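Local coordinates for pentatricopeptide repeat-containing protein 10, chloroplastic (Zea mays, PDB 4M59) that binds specific single-stranded RNA sequences in the chloroplast atpH and psaJ intergenic regions and acts as a barrier to RNA decay, at residues A55-L59 and A72-V76; Y425-L429 and I444-M448. The protein carries 4 engineered substitutions. The contacts are given in a common frame with arbitrary orientation. Numbering follows the deposited sequence.

Contact 1 (A55-L59 and A72-V76); sequences ALALL and ALEMV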
loop_
_atom_site.group_PDB
_atom_site.type_symbol
_atom_site.label_atom_id
_atom_site.label_comp_id
_atom_site.label_asym_id
_atom_site.label_seq_id
_atom_site.Cartn_x
_atom_site.Cartn_y
_atom_site.Cartn_z
ATOM N N ALA A 55 -26.495 25.745 -13.847
ATOM C CA ALA A 55 -26.396 26.447 -15.106
ATOM C C ALA A 55 -26.456 25.469 -16.252
ATOM O O ALA A 55 -26.761 25.829 -17.374
ATOM C CB ALA A 55 -25.131 27.226 -15.158
ATOM N N LEU A 56 -26.162 24.217 -15.959
ATOM C CA LEU A 56 -26.218 23.179 -16.960
ATOM C C LEU A 56 -27.650 22.734 -17.149
ATOM O O LEU A 56 -28.110 22.557 -18.260
ATOM C CB LEU A 56 -25.377 21.998 -16.512
ATOM C CG LEU A 56 -24.525 21.269 -17.538
ATOM C CD1 LEU A 56 -24.049 19.991 -16.941
ATOM C CD2 LEU A 56 -25.304 20.979 -18.770
ATOM N N ALA A 57 -28.345 22.550 -16.044
ATOM C CA ALA A 57 -29.698 22.050 -16.089
ATOM C C ALA A 57 -30.609 23.008 -16.817
ATOM O O ALA A 57 -31.554 22.601 -17.476
ATOM C CB ALA A 57 -30.197 21.829 -14.701
ATOM N N LEU A 58 -30.335 24.302 -16.668
ATOM C CA LEU A 58 -31.126 25.329 -17.330
ATOM C C LEU A 58 -30.840 25.300 -18.823
ATOM O O LEU A 58 -31.750 25.401 -19.644
ATOM C CB LEU A 58 -30.797 26.708 -16.757
ATOM C CG LEU A 58 -31.661 27.875 -17.235
ATOM C CD1 LEU A 58 -33.137 27.558 -17.063
ATOM C CD2 LEU A 58 -31.295 29.147 -16.489
ATOM N N LEU A 59 -29.567 25.152 -19.162
ATOM C CA LEU A 59 -29.138 25.061 -20.536
ATOM C C LEU A 59 -29.903 23.974 -21.234
ATOM O O LEU A 59 -30.449 24.164 -22.305
ATOM C CB LEU A 59 -27.669 24.710 -20.562
ATOM C CG LEU A 59 -26.747 25.550 -21.421
ATOM C CD1 LEU A 59 -25.601 24.693 -21.798
ATOM C CD2 LEU A 59 -27.438 26.058 -22.643
ATOM N N ALA A 72 -24.776 30.973 -25.059
ATOM C CA ALA A 72 -25.055 30.419 -23.761
ATOM C C ALA A 72 -24.246 29.166 -23.509
ATOM O O ALA A 72 -23.665 28.997 -22.453
ATOM C CB ALA A 72 -26.506 30.110 -23.660
ATOM N N LEU A 73 -24.235 28.280 -24.490
ATOM C CA LEU A 73 -23.503 27.039 -24.377
ATOM C C LEU A 73 -22.042 27.319 -24.142
ATOM O O LEU A 73 -21.413 26.709 -23.296
ATOM C CB LEU A 73 -23.667 26.216 -25.648
ATOM C CG LEU A 73 -22.899 24.898 -25.698
ATOM C CD1 LEU A 73 -23.432 23.917 -24.686
ATOM C CD2 LEU A 73 -22.971 24.306 -27.073
ATOM N N GLU A 74 -21.512 28.262 -24.897
ATOM C CA GLU A 74 -20.131 28.646 -24.767
ATOM C C GLU A 74 -19.832 29.112 -23.360
ATOM O O GLU A 74 -18.721 28.986 -22.890
ATOM C CB GLU A 74 -19.817 29.761 -25.755
ATOM C CG GLU A 74 -19.875 29.335 -27.200
ATOM C CD GLU A 74 -19.781 30.501 -28.141
ATOM O OE1 GLU A 74 -19.553 31.618 -27.666
ATOM O OE2 GLU A 74 -19.939 30.300 -29.358
ATOM N N MET A 75 -20.840 29.673 -22.706
ATOM C CA MET A 75 -20.668 30.243 -21.374
ATOM C C MET A 75 -20.617 29.168 -20.300
ATOM O O MET A 75 -19.961 29.332 -19.274
ATOM C CB MET A 75 -21.798 31.228 -21.070
ATOM C CG MET A 75 -21.319 32.603 -20.637
ATOM S SD MET A 75 -21.300 32.795 -18.845
ATOM C CE MET A 75 -20.586 34.428 -18.691
ATOM N N VAL A 76 -21.319 28.068 -20.538
ATOM C CA VAL A 76 -21.375 26.986 -19.585
ATOM C C VAL A 76 -20.129 26.134 -19.716
ATOM O O VAL A 76 -19.586 25.649 -18.739
ATOM C CB VAL A 76 -22.632 26.164 -19.794
ATOM C CG1 VAL A 76 -22.559 24.893 -19.035
ATOM C CG2 VAL A 76 -23.819 26.943 -19.345
#

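Contact 2 (Y425-L429 and I444-M448); sequences YNALL and IVSKM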
loop_
_atom_site.group_PDB
_atom_site.type_symbol
_atom_site.label_atom_id
_atom_site.label_comp_id
_atom_site.label_asym_id
_atom_site.label_seq_id
_atom_site.Cartn_x
_atom_site.Cartn_y
_atom_site.Cartn_z
ATOM N N TYR A 425 -2.005 1.422 25.545
ATOM C CA TYR A 425 -2.586 0.175 25.962
ATOM C C TYR A 425 -2.823 -0.688 24.787
ATOM O O TYR A 425 -2.945 -1.874 24.901
ATOM C CB TYR A 425 -3.896 0.404 26.677
ATOM C CG TYR A 425 -3.735 1.051 27.994
ATOM C CD1 TYR A 425 -3.336 0.351 29.077
ATOM C CD2 TYR A 425 -3.991 2.351 28.152
ATOM C CE1 TYR A 425 -3.186 0.945 30.261
ATOM C CE2 TYR A 425 -3.835 2.946 29.319
ATOM C CZ TYR A 425 -3.434 2.245 30.373
ATOM O OH TYR A 425 -3.289 2.874 31.560
ATOM N N ASN A 426 -2.826 -0.060 23.642
ATOM C CA ASN A 426 -3.048 -0.785 22.439
ATOM C C ASN A 426 -1.803 -1.485 21.968
ATOM O O ASN A 426 -1.854 -2.590 21.457
ATOM C CB ASN A 426 -3.522 0.186 21.390
ATOM C CG ASN A 426 -4.995 0.147 21.186
ATOM O OD1 ASN A 426 -5.669 -0.783 21.587
ATOM N ND2 ASN A 426 -5.507 1.157 20.531
ATOM N N ALA A 427 -0.680 -0.810 22.118
ATOM C CA ALA A 427 0.598 -1.384 21.787
ATOM C C ALA A 427 0.729 -2.674 22.557
ATOM O O ALA A 427 0.975 -3.732 21.996
ATOM C CB ALA A 427 1.694 -0.442 22.169
ATOM N N LEU A 428 0.523 -2.572 23.857
ATOM C CA LEU A 428 0.624 -3.707 24.733
ATOM C C LEU A 428 -0.284 -4.846 24.324
ATOM O O LEU A 428 0.116 -5.994 24.345
ATOM C CB LEU A 428 0.312 -3.280 26.156
ATOM C CG LEU A 428 1.235 -2.239 26.764
ATOM C CD1 LEU A 428 0.773 -1.904 28.144
ATOM C CD2 LEU A 428 2.607 -2.786 26.816
ATOM N N LEU A 429 -1.493 -4.561 23.939
ATOM C CA LEU A 429 -2.357 -5.650 23.573
ATOM C C LEU A 429 -1.947 -6.279 22.266
ATOM O O LEU A 429 -2.293 -7.390 21.974
ATOM C CB LEU A 429 -3.794 -5.170 23.470
ATOM C CG LEU A 429 -4.541 -4.747 24.722
ATOM C CD1 LEU A 429 -5.808 -4.097 24.365
ATOM C CD2 LEU A 429 -4.846 -5.942 25.462
ATOM N N ILE A 444 -5.882 -5.806 31.307
ATOM C CA ILE A 444 -5.419 -4.557 30.765
ATOM C C ILE A 444 -6.580 -3.669 30.374
ATOM O O ILE A 444 -6.618 -2.494 30.731
ATOM C CB ILE A 444 -4.570 -4.828 29.531
ATOM C CG1 ILE A 444 -3.149 -5.168 29.953
ATOM C CG2 ILE A 444 -4.571 -3.641 28.598
ATOM C CD1 ILE A 444 -2.239 -5.424 28.796
ATOM N N VAL A 445 -7.530 -4.236 29.649
ATOM C CA VAL A 445 -8.629 -3.449 29.119
ATOM C C VAL A 445 -9.419 -2.841 30.252
ATOM O O VAL A 445 -9.855 -1.703 30.172
ATOM C CB VAL A 445 -9.529 -4.260 28.171
ATOM C CG1 VAL A 445 -10.283 -5.331 28.903
ATOM C CG2 VAL A 445 -10.486 -3.349 27.482
ATOM N N SER A 446 -9.556 -3.595 31.331
ATOM C CA SER A 446 -10.211 -3.110 32.522
ATOM C C SER A 446 -9.417 -1.942 33.059
ATOM O O SER A 446 -9.983 -0.924 33.433
ATOM C CB SER A 446 -10.282 -4.213 33.567
ATOM O OG SER A 446 -9.031 -4.396 34.190
ATOM N N LYS A 447 -8.107 -2.072 33.070
ATOM C CA LYS A 447 -7.278 -1.007 33.585
ATOM C C LYS A 447 -7.461 0.180 32.704
ATOM O O LYS A 447 -7.471 1.291 33.161
ATOM C CB LYS A 447 -5.818 -1.410 33.554
ATOM C CG LYS A 447 -4.881 -0.378 34.090
ATOM C CD LYS A 447 -4.896 -0.383 35.576
ATOM C CE LYS A 447 -3.809 0.486 36.122
ATOM N NZ LYS A 447 -3.929 1.846 35.577
ATOM N N MET A 448 -7.598 -0.071 31.408
ATOM C CA MET A 448 -7.864 0.989 30.453
ATOM C C MET A 448 -9.166 1.670 30.847
ATOM O O MET A 448 -9.295 2.892 30.780
ATOM C CB MET A 448 -7.980 0.406 29.046
ATOM C CG MET A 448 -8.058 1.439 27.936
ATOM S SD MET A 448 -7.675 0.742 26.320
ATOM C CE MET A 448 -8.148 -0.969 26.549
#

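Contact 1 (A55-L59 and A72-V76)
The two helical pieces run nearly antiparallel: the short axes of A55-L59 and A72-V76 make an angle of 157° between their N-to-C directions and come no nearer than 10.4 Å. This is helix-on-helix packing at the N-terminal end of the PPR superhelix, where helix 52-65 meets helix 70-82, the latter opening the first predicted repeat. The CA atoms of L56 and V76 lie 6.7 Å apart and those of L59 and L73 7.1 Å, so the backbones stay well separated and side chains fill the gap. No hydrogen bond crosses it; the side-chain contacts are all apolar and the interface is modest, burying 218 Å². L59 and V76 do most of the work. L59 points at the second helix and fits among three of its residues, with CD2 4.3 Å from CB of A72 and CD1 3.7 Å from CD1 of L73. V76 points back between A55 and L56; its CG1 lies 4.4 Å from CG of L56. The small A55 leaves room for the valine to come close to the helix backbone. Around the pair, helix 39-47 touches both pieces (L42 against L58, L43 against V76), and L92 of helix 86-95 touches L56 and L73. The two main side chains meet directly: CD1 of L59 rests 3.8 Å from CG2 of V76, and that same CG2 is 3.7 Å from the carbonyl O of A55.

Contact 2 (Y425-L429 and I444-M448)
Here is the inside of a single pentatricopeptide repeat, predicted repeat 11, where its two helices face each other across a hydrophobic seam. I444 sits in the middle of that seam: its CG2 is 3.9 Å from CD2 of L429 and 4.2 Å from CD1 of Y425, while its CD1 reaches CB of L428 at 4.3 Å. One isoleucine thus touches three residues of the opposing helix. This is the helical hairpin of the PPR fold, helix 422-435 followed by helix 438-449 after a short turn, and the local axes are close to ideally antiparallel, at 175°, with a closest approach of 10.7 Å. Y425 and M448 have the nearest CA atoms, 7.0 Å apart. M448 lies one turn on from I444, with its backbone N hydrogen-bonded to O of I444 at 2.7 Å, so both side chains reach the same partner helix. Its SD is 3.8 Å from CB of Y425 and makes an oblique Met-aromatic contact, 5.1 Å from the ring centroid, while CB of M448 lies over one face of the ring. Y410 of the preceding helix 403-413 touches both Y425 and L428, and L462 of helix 458-468 touches L429, joining this hairpin to its neighbours. At the margin, the K447 side chain runs alongside the tyrosine, leaving its NZ 4.2 Å from OH of Y425, too far for a hydrogen bond.

From the N terminus, the chain first closes contact 1, bringing 72-76 back against 55-59 across only 12 intervening residues. It then runs through many helical hairpins before contact 2 opens at 425-429 and closes, 14 residues on, at 444-448. The two closures follow in series; neither nests in nor crosses the other. The centres of contact 1 and contact 2 are about 59 Å apart. The nearest atoms of contact 1 and contact 2 are about 46 Å apart, so they do not touch. Contact 1 ties helix 52-65 to the start of the repeat array, and contact 2 joins the two helices of a repeat farther along. Each comes within about 10 Å of bound RNA at its nearest atom.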